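Local atomic coordinates of EDTA monooxygenase (EDTA-degrading bacterium BNC1, PDB entry 5DQP), a protein that probably acts as an FMN-dependent monooxygenase of the NtaA/SnaA/DszA family that uses molecular oxygen in the breakdown of EDTA. Residues 121-129 and 146-157; 206-214 and 225-233. All coordinates share one frame; numbering follows the deposited sequence.

Interaction 1: 121-129 and 146-157; sequences GWNAVTTAN and RYERAEEFLEVV. With SO4 (sulfate ion), chain D.
Trp122 and Leu154 reach for each other from opposite directions, and the contact between strand 121-125 and helix 146-157 is apolar along most of its length. The indole CZ3 lies 3.5 Å from Leu154 CD1, with Val157 CG1 flanking the same carbon. Beside it, Trp122 CH2 meets Phe153 CE1 at 3.6 Å; the two rings touch rim to rim, their planes inclined at 50°, without stacking. Trp122 swings out from the strand with CG opposite the backbone nitrogen, which carries the six-membered ring in among these helix residues. Ala124 CB of the same strand lies over one face of that indole, toward the rim, and Leu105 of helix 102-115 touches it as well, while NE1 is satisfied by the carbonyl of Ala95. Farther along, Thr126 turns its methyl to the helix: CG2 sits 3.9 Å from Ala150 CB and makes a CH-pi contact over one face of the Tyr147 ring, 4.1 Å from the centroid.

Strand and helix run at 146° to one another, as expected of a beta-alpha unit in the TIM-barrel-like fold of the luciferase-like monooxygenases, where helices pack outside a parallel barrel.

Beyond the strand's C-terminal end Arg146 lies along the 126-128 loop, although no hydrogen bond joins the two segments. Arg146 bends at chi3 (-87°), and this brings NH1 to 3.2 Å from Ala128 CB; its CD carbon passes the carbonyl oxygen of Thr127 at 3.4 Å. Tyr147, a predicted FMN-binding residue, hydrogen-bonds through OH to sulfate O4, which lies at the ring edge, in plane; at 2.4 Å from OH to O4 the bond is very short and its length doubtful. The sulfate, probably from the crystallisation liquor, is also bound by Ser216, another residue predicted to bind FMN.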
loop_
_atom_site.group_PDB
_atom_site.type_symbol
_atom_site.label_atom_id
_atom_site.label_comp_id
_atom_site.label_asym_id
_atom_site.label_seq_id
_atom_site.Cartn_x
_atom_site.Cartn_y
_atom_site.Cartn_z
ATOM N N GLY A 121 -1.462 8.127 9.048
ATOM C CA GLY A 121 -1.902 9.363 8.434
ATOM C C GLY A 121 -1.456 9.490 6.969
ATOM O O GLY A 121 -0.724 8.661 6.423
ATOM N N TRP A 122 -1.908 10.571 6.336
ATOM C CA TRP A 122 -1.680 10.789 4.914
ATOM C C TRP A 122 -1.147 12.198 4.691
ATOM O O TRP A 122 -1.827 13.176 5.006
ATOM C CB TRP A 122 -2.966 10.556 4.123
ATOM C CG TRP A 122 -2.940 10.983 2.677
ATOM C CD1 TRP A 122 -1.921 10.831 1.786
ATOM C CD2 TRP A 122 -3.996 11.658 1.968
ATOM N NE1 TRP A 122 -2.273 11.357 0.561
ATOM C CE2 TRP A 122 -3.542 11.872 0.649
ATOM C CE3 TRP A 122 -5.274 12.094 2.323
ATOM C CZ2 TRP A 122 -4.323 12.506 -0.313
ATOM C CZ3 TRP A 122 -6.052 12.721 1.371
ATOM C CH2 TRP A 122 -5.576 12.927 0.067
ATOM N N ASN A 123 0.070 12.293 4.155
ATOM C CA ASN A 123 0.657 13.558 3.707
ATOM C C ASN A 123 0.159 13.809 2.287
ATOM O O ASN A 123 0.621 13.180 1.340
ATOM C CB ASN A 123 2.190 13.480 3.772
ATOM C CG ASN A 123 2.869 14.698 3.149
ATOM O OD1 ASN A 123 3.957 14.605 2.588
ATOM N ND2 ASN A 123 2.227 15.840 3.258
ATOM N N ALA A 124 -0.810 14.704 2.124
ATOM C CA ALA A 124 -1.451 14.897 0.828
ATOM C C ALA A 124 -0.669 15.955 0.061
ATOM O O ALA A 124 -0.616 17.107 0.482
ATOM C CB ALA A 124 -2.910 15.304 1.015
ATOM N N VAL A 125 -0.031 15.569 -1.040
ATOM C CA VAL A 125 0.823 16.493 -1.778
ATOM C C VAL A 125 0.243 16.706 -3.176
ATOM O O VAL A 125 -0.643 15.983 -3.622
ATOM C CB VAL A 125 2.290 16.007 -1.862
ATOM C CG1 VAL A 125 2.896 15.848 -0.451
ATOM C CG2 VAL A 125 2.403 14.704 -2.648
ATOM N N THR A 126 0.731 17.739 -3.852
ATOM C CA THR A 126 0.497 17.881 -5.280
ATOM C C THR A 126 1.792 17.590 -6.017
ATOM O O THR A 126 2.879 17.617 -5.437
ATOM C CB THR A 126 -0.005 19.284 -5.652
ATOM O OG1 THR A 126 1.084 20.209 -5.584
ATOM C CG2 THR A 126 -1.125 19.726 -4.721
ATOM N N THR A 127 1.680 17.322 -7.309
ATOM C CA THR A 127 2.833 16.918 -8.098
ATOM C C THR A 127 3.255 18.054 -9.014
ATOM O O THR A 127 2.472 18.512 -9.850
ATOM C CB THR A 127 2.546 15.669 -8.924
ATOM O OG1 THR A 127 2.204 14.578 -8.057
ATOM C CG2 THR A 127 3.767 15.324 -9.729
ATOM N N ALA A 128 4.498 18.478 -8.876
ATOM C CA ALA A 128 5.085 19.419 -9.806
ATOM C C ALA A 128 6.227 18.817 -10.610
ATOM O O ALA A 128 6.728 19.475 -11.526
ATOM C CB ALA A 128 5.575 20.666 -9.054
ATOM N N ASN A 129 6.652 17.594 -10.305
ATOM C CA ASN A 129 7.762 16.991 -11.031
ATOM C C ASN A 129 7.268 16.436 -12.373
ATOM O O ASN A 129 6.464 15.494 -12.399
ATOM C CB ASN A 129 8.411 15.901 -10.174
ATOM C CG ASN A 129 9.664 15.314 -10.815
ATOM O OD1 ASN A 129 9.962 15.589 -11.973
ATOM N ND2 ASN A 129 10.399 14.507 -10.059
ATOM N N ARG A 146 -3.301 22.803 -9.840
ATOM C CA ARG A 146 -2.831 21.817 -8.871
ATOM C C ARG A 146 -3.607 21.892 -7.568
ATOM O O ARG A 146 -4.103 20.884 -7.056
ATOM C CB ARG A 146 -1.344 22.041 -8.581
ATOM C CG ARG A 146 -0.381 21.299 -9.513
ATOM C CD ARG A 146 1.076 21.482 -9.040
ATOM N NE ARG A 146 1.671 22.700 -9.587
ATOM C CZ ARG A 146 2.764 23.284 -9.110
ATOM N NH1 ARG A 146 3.383 22.775 -8.058
ATOM N NH2 ARG A 146 3.227 24.390 -9.674
ATOM N N TYR A 147 -3.693 23.085 -7.001
ATOM C CA TYR A 147 -4.267 23.221 -5.680
ATOM C C TYR A 147 -5.788 23.209 -5.720
ATOM O O TYR A 147 -6.427 22.687 -4.797
ATOM C CB TYR A 147 -3.690 24.473 -5.013
ATOM C CG TYR A 147 -2.410 24.107 -4.307
ATOM C CD1 TYR A 147 -2.454 23.425 -3.105
ATOM C CD2 TYR A 147 -1.162 24.372 -4.873
ATOM C CE1 TYR A 147 -1.311 23.030 -2.458
ATOM C CE2 TYR A 147 -0.001 23.983 -4.226
ATOM C CZ TYR A 147 -0.095 23.313 -3.012
ATOM O OH TYR A 147 1.017 22.912 -2.328
ATOM N N GLU A 148 -6.386 23.707 -6.796
ATOM C CA GLU A 148 -7.831 23.581 -6.930
ATOM C C GLU A 148 -8.241 22.116 -7.077
ATOM O O GLU A 148 -9.257 21.680 -6.522
ATOM C CB GLU A 148 -8.312 24.414 -8.120
ATOM C CG GLU A 148 -9.751 24.154 -8.500
ATOM C CD GLU A 148 -10.235 25.070 -9.615
ATOM O OE1 GLU A 148 -11.322 25.667 -9.462
ATOM O OE2 GLU A 148 -9.533 25.192 -10.641
ATOM N N ARG A 149 -7.472 21.344 -7.835
ATOM C CA ARG A 149 -7.728 19.912 -7.911
ATOM C C ARG A 149 -7.559 19.260 -6.549
ATOM O O ARG A 149 -8.386 18.433 -6.138
ATOM C CB ARG A 149 -6.789 19.283 -8.937
ATOM C CG ARG A 149 -6.920 17.797 -9.102
ATOM C CD ARG A 149 -6.060 17.390 -10.292
ATOM N NE ARG A 149 -6.037 15.960 -10.526
ATOM C CZ ARG A 149 -6.826 15.352 -11.403
ATOM N NH1 ARG A 149 -6.734 14.045 -11.567
ATOM N NH2 ARG A 149 -7.701 16.055 -12.118
ATOM N N ALA A 150 -6.477 19.617 -5.837
ATOM C CA ALA A 150 -6.206 19.022 -4.536
ATOM C C ALA A 150 -7.346 19.291 -3.572
ATOM O O ALA A 150 -7.706 18.427 -2.763
ATOM C CB ALA A 150 -4.905 19.565 -3.951
ATOM N N GLU A 151 -7.899 20.502 -3.627
ATOM C CA GLU A 151 -8.992 20.865 -2.752
ATOM C C GLU A 151 -10.219 19.993 -3.023
ATOM O O GLU A 151 -10.858 19.508 -2.088
ATOM C CB GLU A 151 -9.293 22.347 -2.922
ATOM C CG GLU A 151 -10.028 22.988 -1.764
ATOM C CD GLU A 151 -11.511 22.640 -1.753
ATOM O OE1 GLU A 151 -12.143 22.676 -2.838
ATOM O OE2 GLU A 151 -12.041 22.322 -0.660
ATOM N N GLU A 152 -10.546 19.756 -4.291
ATOM C CA GLU A 152 -11.687 18.894 -4.596
ATOM C C GLU A 152 -11.404 17.441 -4.216
ATOM O O GLU A 152 -12.280 16.739 -3.689
ATOM C CB GLU A 152 -12.052 19.006 -6.076
ATOM C CG GLU A 152 -13.426 18.397 -6.382
ATOM C CD GLU A 152 -13.765 18.315 -7.867
ATOM O OE1 GLU A 152 -14.558 17.416 -8.226
ATOM O OE2 GLU A 152 -13.241 19.132 -8.669
ATOM N N PHE A 153 -10.180 16.981 -4.474
ATOM C CA PHE A 153 -9.750 15.647 -4.071
ATOM C C PHE A 153 -9.948 15.430 -2.568
ATOM O O PHE A 153 -10.427 14.378 -2.139
ATOM C CB PHE A 153 -8.275 15.470 -4.468
ATOM C CG PHE A 153 -7.775 14.062 -4.394
ATOM C CD1 PHE A 153 -7.479 13.467 -3.172
ATOM C CD2 PHE A 153 -7.561 13.338 -5.544
ATOM C CE1 PHE A 153 -6.994 12.179 -3.112
ATOM C CE2 PHE A 153 -7.094 12.052 -5.478
ATOM C CZ PHE A 153 -6.809 11.472 -4.276
ATOM N N LEU A 154 -9.549 16.405 -1.754
ATOM C CA LEU A 154 -9.676 16.265 -0.310
ATOM C C LEU A 154 -11.134 16.243 0.120
ATOM O O LEU A 154 -11.497 15.495 1.036
ATOM C CB LEU A 154 -8.920 17.388 0.397
ATOM C CG LEU A 154 -7.455 17.085 0.740
ATOM C CD1 LEU A 154 -7.409 15.909 1.698
ATOM C CD2 LEU A 154 -6.693 16.761 -0.483
ATOM N N GLU A 155 -11.992 17.047 -0.529
ATOM C CA GLU A 155 -13.423 16.968 -0.244
ATOM C C GLU A 155 -13.978 15.585 -0.577
ATOM O O GLU A 155 -14.783 15.031 0.181
ATOM C CB GLU A 155 -14.197 18.025 -1.026
ATOM C CG GLU A 155 -13.814 19.459 -0.772
ATOM C CD GLU A 155 -14.673 20.430 -1.587
ATOM O OE1 GLU A 155 -15.620 19.970 -2.268
ATOM O OE2 GLU A 155 -14.404 21.649 -1.547
ATOM N N VAL A 156 -13.605 15.037 -1.732
ATOM C CA VAL A 156 -14.084 13.712 -2.087
ATOM C C VAL A 156 -13.634 12.717 -1.036
ATOM O O VAL A 156 -14.441 11.976 -0.472
ATOM C CB VAL A 156 -13.594 13.302 -3.487
ATOM C CG1 VAL A 156 -13.966 11.853 -3.732
ATOM C CG2 VAL A 156 -14.194 14.214 -4.557
ATOM N N VAL A 157 -12.343 12.743 -0.699
ATOM C CA VAL A 157 -11.813 11.746 0.218
ATOM C C VAL A 157 -12.499 11.842 1.582
ATOM O O VAL A 157 -12.925 10.829 2.140
ATOM C CB VAL A 157 -10.287 11.883 0.317
ATOM C CG1 VAL A 157 -9.726 11.007 1.462
ATOM C CG2 VAL A 157 -9.689 11.511 -1.003
HETATM S S SO4 D . 3.898 24.655 -2.601
HETATM O O1 SO4 D . 4.307 25.631 -3.613
HETATM O O2 SO4 D . 5.094 24.132 -1.941
HETATM O O3 SO4 D . 3.020 25.262 -1.600
HETATM O O4 SO4 D . 3.181 23.568 -3.270
#

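Interaction 2: 206-214 and 225-233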
loop_
_atom_site.group_PDB
_atom_site.type_symbol
_atom_site.label_atom_id
_atom_site.label_comp_id
_atom_site.label_asym_id
_atom_site.label_seq_id
_atom_site.Cartn_x
_atom_site.Cartn_y
_atom_site.Cartn_z
ATOM N N GLY A 206 -12.251 8.025 14.481
ATOM C CA GLY A 206 -12.193 9.066 13.482
ATOM C C GLY A 206 -11.361 8.702 12.272
ATOM O O GLY A 206 -10.728 7.645 12.219
ATOM N N PRO A 207 -11.309 9.611 11.298
ATOM C CA PRO A 207 -10.647 9.328 10.012
ATOM C C PRO A 207 -9.130 9.452 10.103
ATOM O O PRO A 207 -8.581 9.928 11.112
ATOM C CB PRO A 207 -11.246 10.407 9.094
ATOM C CG PRO A 207 -11.436 11.580 10.000
ATOM C CD PRO A 207 -11.909 10.960 11.320
ATOM N N PRO A 208 -8.404 9.023 9.062
ATOM C CA PRO A 208 -6.950 9.189 9.065
ATOM C C PRO A 208 -6.548 10.642 9.215
ATOM O O PRO A 208 -7.217 11.546 8.711
ATOM C CB PRO A 208 -6.526 8.652 7.689
ATOM C CG PRO A 208 -7.660 7.729 7.283
ATOM C CD PRO A 208 -8.882 8.419 7.799
ATOM N N VAL A 209 -5.431 10.854 9.916
ATOM C CA VAL A 209 -4.843 12.186 10.054
ATOM C C VAL A 209 -4.298 12.651 8.709
ATOM O O VAL A 209 -3.678 11.879 7.969
ATOM C CB VAL A 209 -3.739 12.146 11.128
ATOM C CG1 VAL A 209 -2.928 13.444 11.173
ATOM C CG2 VAL A 209 -4.341 11.835 12.491
ATOM N N VAL A 210 -4.531 13.914 8.370
ATOM C CA VAL A 210 -4.092 14.468 7.088
ATOM C C VAL A 210 -2.963 15.453 7.346
ATOM O O VAL A 210 -3.099 16.363 8.170
ATOM C CB VAL A 210 -5.250 15.137 6.320
ATOM C CG1 VAL A 210 -4.722 15.914 5.096
ATOM C CG2 VAL A 210 -6.278 14.078 5.867
ATOM N N VAL A 211 -1.864 15.279 6.620
ATOM C CA VAL A 211 -0.644 16.049 6.783
ATOM C C VAL A 211 -0.440 16.873 5.526
ATOM O O VAL A 211 -0.817 16.455 4.426
ATOM C CB VAL A 211 0.559 15.113 7.072
ATOM C CG1 VAL A 211 1.925 15.896 7.098
ATOM C CG2 VAL A 211 0.327 14.365 8.389
ATOM N N GLN A 212 0.137 18.068 5.696
ATOM C CA GLN A 212 0.370 18.997 4.597
ATOM C C GLN A 212 1.752 19.629 4.729
ATOM O O GLN A 212 2.281 19.793 5.832
ATOM C CB GLN A 212 -0.727 20.079 4.542
ATOM C CG GLN A 212 -0.709 20.964 3.263
ATOM C CD GLN A 212 0.274 22.139 3.343
ATOM O OE1 GLN A 212 0.612 22.607 4.440
ATOM N NE2 GLN A 212 0.746 22.609 2.180
ATOM N N ALA A 213 2.379 19.859 3.596
ATOM C CA ALA A 213 3.696 20.469 3.482
ATOM C C ALA A 213 3.739 21.388 2.262
ATOM O O ALA A 213 3.715 20.933 1.146
ATOM C CB ALA A 213 4.745 19.390 3.345
ATOM N N GLY A 214 3.834 22.673 2.477
ATOM C CA GLY A 214 3.931 23.637 1.391
ATOM C C GLY A 214 3.774 25.084 1.776
ATOM O O GLY A 214 2.713 25.472 2.185
ATOM N N ARG A 225 -7.661 24.301 5.630
ATOM C CA ARG A 225 -8.913 23.568 5.423
ATOM C C ARG A 225 -8.809 22.099 5.813
ATOM O O ARG A 225 -9.751 21.544 6.388
ATOM C CB ARG A 225 -9.361 23.678 3.953
ATOM C CG ARG A 225 -9.637 25.124 3.498
ATOM C CD ARG A 225 -10.109 25.240 2.037
ATOM N NE ARG A 225 -11.145 24.258 1.731
ATOM C CZ ARG A 225 -12.420 24.360 2.100
ATOM N NH1 ARG A 225 -12.833 25.416 2.790
ATOM N NH2 ARG A 225 -13.287 23.405 1.784
ATOM N N PHE A 226 -7.680 21.458 5.513
ATOM C CA PHE A 226 -7.539 20.015 5.646
ATOM C C PHE A 226 -6.324 19.545 6.432
ATOM O O PHE A 226 -6.323 18.395 6.864
ATOM C CB PHE A 226 -7.488 19.368 4.261
ATOM C CG PHE A 226 -8.737 19.565 3.477
ATOM C CD1 PHE A 226 -9.884 18.874 3.817
ATOM C CD2 PHE A 226 -8.776 20.460 2.417
ATOM C CE1 PHE A 226 -11.064 19.063 3.103
ATOM C CE2 PHE A 226 -9.947 20.658 1.709
ATOM C CZ PHE A 226 -11.085 19.958 2.047
ATOM N N GLY A 227 -5.299 20.371 6.626
ATOM C CA GLY A 227 -4.078 19.897 7.257
ATOM C C GLY A 227 -4.214 19.890 8.768
ATOM O O GLY A 227 -4.657 20.870 9.371
ATOM N N GLU A 228 -3.870 18.767 9.382
ATOM C CA GLU A 228 -3.835 18.690 10.835
ATOM C C GLU A 228 -2.419 18.718 11.348
ATOM O O GLU A 228 -2.176 19.176 12.468
ATOM C CB GLU A 228 -4.528 17.413 11.306
ATOM C CG GLU A 228 -5.838 17.251 10.582
ATOM C CD GLU A 228 -6.602 16.013 10.982
ATOM O OE1 GLU A 228 -6.633 15.040 10.188
ATOM O OE2 GLU A 228 -7.177 16.026 12.088
ATOM N N ILE A 229 -1.489 18.223 10.537
ATOM C CA ILE A 229 -0.067 18.411 10.755
ATOM C C ILE A 229 0.502 19.131 9.548
ATOM O O ILE A 229 0.203 18.785 8.397
ATOM C CB ILE A 229 0.684 17.091 10.978
ATOM C CG1 ILE A 229 -0.039 16.204 11.991
ATOM C CG2 ILE A 229 2.110 17.394 11.412
ATOM C CD1 ILE A 229 0.637 14.839 12.164
ATOM N N ILE A 230 1.325 20.131 9.818
ATOM C CA ILE A 230 2.018 20.889 8.794
ATOM C C ILE A 230 3.511 20.754 9.058
ATOM O O ILE A 230 3.979 21.038 10.171
ATOM C CB ILE A 230 1.583 22.365 8.811
ATOM C CG1 ILE A 230 0.043 22.472 8.848
ATOM C CG2 ILE A 230 2.259 23.133 7.668
ATOM C CD1 ILE A 230 -0.477 23.885 9.070
ATOM N N TYR A 231 4.247 20.303 8.044
ATOM C CA TYR A 231 5.705 20.316 8.070
ATOM C C TYR A 231 6.211 21.685 7.661
ATOM O O TYR A 231 5.666 22.310 6.752
ATOM C CB TYR A 231 6.284 19.282 7.117
ATOM C CG TYR A 231 5.969 17.868 7.480
ATOM C CD1 TYR A 231 5.386 17.552 8.709
ATOM C CD2 TYR A 231 6.269 16.837 6.604
ATOM C CE1 TYR A 231 5.115 16.242 9.045
ATOM C CE2 TYR A 231 6.013 15.521 6.934
ATOM C CZ TYR A 231 5.438 15.223 8.149
ATOM O OH TYR A 231 5.168 13.909 8.461
ATOM N N ALA A 232 7.265 22.147 8.334
ATOM C CA ALA A 232 7.796 23.479 8.105
ATOM C C ALA A 232 9.306 23.430 7.938
ATOM O O ALA A 232 9.985 22.479 8.344
ATOM C CB ALA A 232 7.433 24.451 9.246
ATOM N N PHE A 233 9.812 24.486 7.325
ATOM C CA PHE A 233 11.237 24.696 7.162
ATOM C C PHE A 233 11.825 25.148 8.494
ATOM O O PHE A 233 11.203 25.903 9.248
ATOM C CB PHE A 233 11.470 25.741 6.068
ATOM C CG PHE A 233 12.906 26.062 5.820
ATOM C CD1 PHE A 233 13.755 25.116 5.258
ATOM C CD2 PHE A 233 13.405 27.330 6.110
ATOM C CE1 PHE A 233 15.080 25.423 5.020
ATOM C CE2 PHE A 233 14.725 27.640 5.871
ATOM C CZ PHE A 233 15.566 26.683 5.331
HETATM O O HOH W 1 -8.457 14.106 8.492
HETATM O O HOH W 2 4.196 24.166 4.884
#
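Glu228 OE1 is gripped by two donors: Val210 N at 3.0 Å, which meets it on the anti side 27° out of the carboxylate plane, and a water at 2.7 Å that also donates to Pro208 O. The other oxygen, OE2, forms a salt bridge with Arg419. Glu228 returns the bond through its backbone, N to Val210 O at 2.8 Å, so side chain and main chain together clasp Val210. With an alanine in place of Glu228, Val210 N would probably lose its acceptor and Arg419 its charged mate. The strand pairing continues with Gln212 N to Ile229 O at 2.8 Å and Tyr231 N to Gln212 O at 3.0 Å.

On one face of the sheet Val211 CG2 packs against Ile229 CB, and CG1, anti to the valine's nitrogen (chi1 174°), lies over the Tyr231 ring, 3.9 Å from its centroid. Gln212 points to the other face, its OE1 near Ile230 CG2. A second water links Gly214 N with Tyr231 O. Strands 210-213 and 229-233, parallel and bridged by helix 217-226, form a classic beta-alpha-beta crossover of the TIM-barrel-like fold.

Overall arrangement
The two contacts follow one another along the chain, interaction 1 closing before interaction 2 opens, and their centres lie about 11 Å apart. They meet in the parallel sheet, where strand 120-125 neighbours strand 210-213, which in turn pairs with strand 229-233. Trp122 joins them through its backbone, N and O probably hydrogen-bonded to Val209 O and Val211 N. Outside the sheet, Glu151 of helix 143-161 forms a salt bridge with Arg225 of helix 217-226, joining the two helices as well. Tyr147 from helix 143-161 binds the sulfate, and the side chain of Gln212 from strand 210-213 lies about 5 Å from it at the nearest atoms, consistent with both contacts bordering the predicted FMN site.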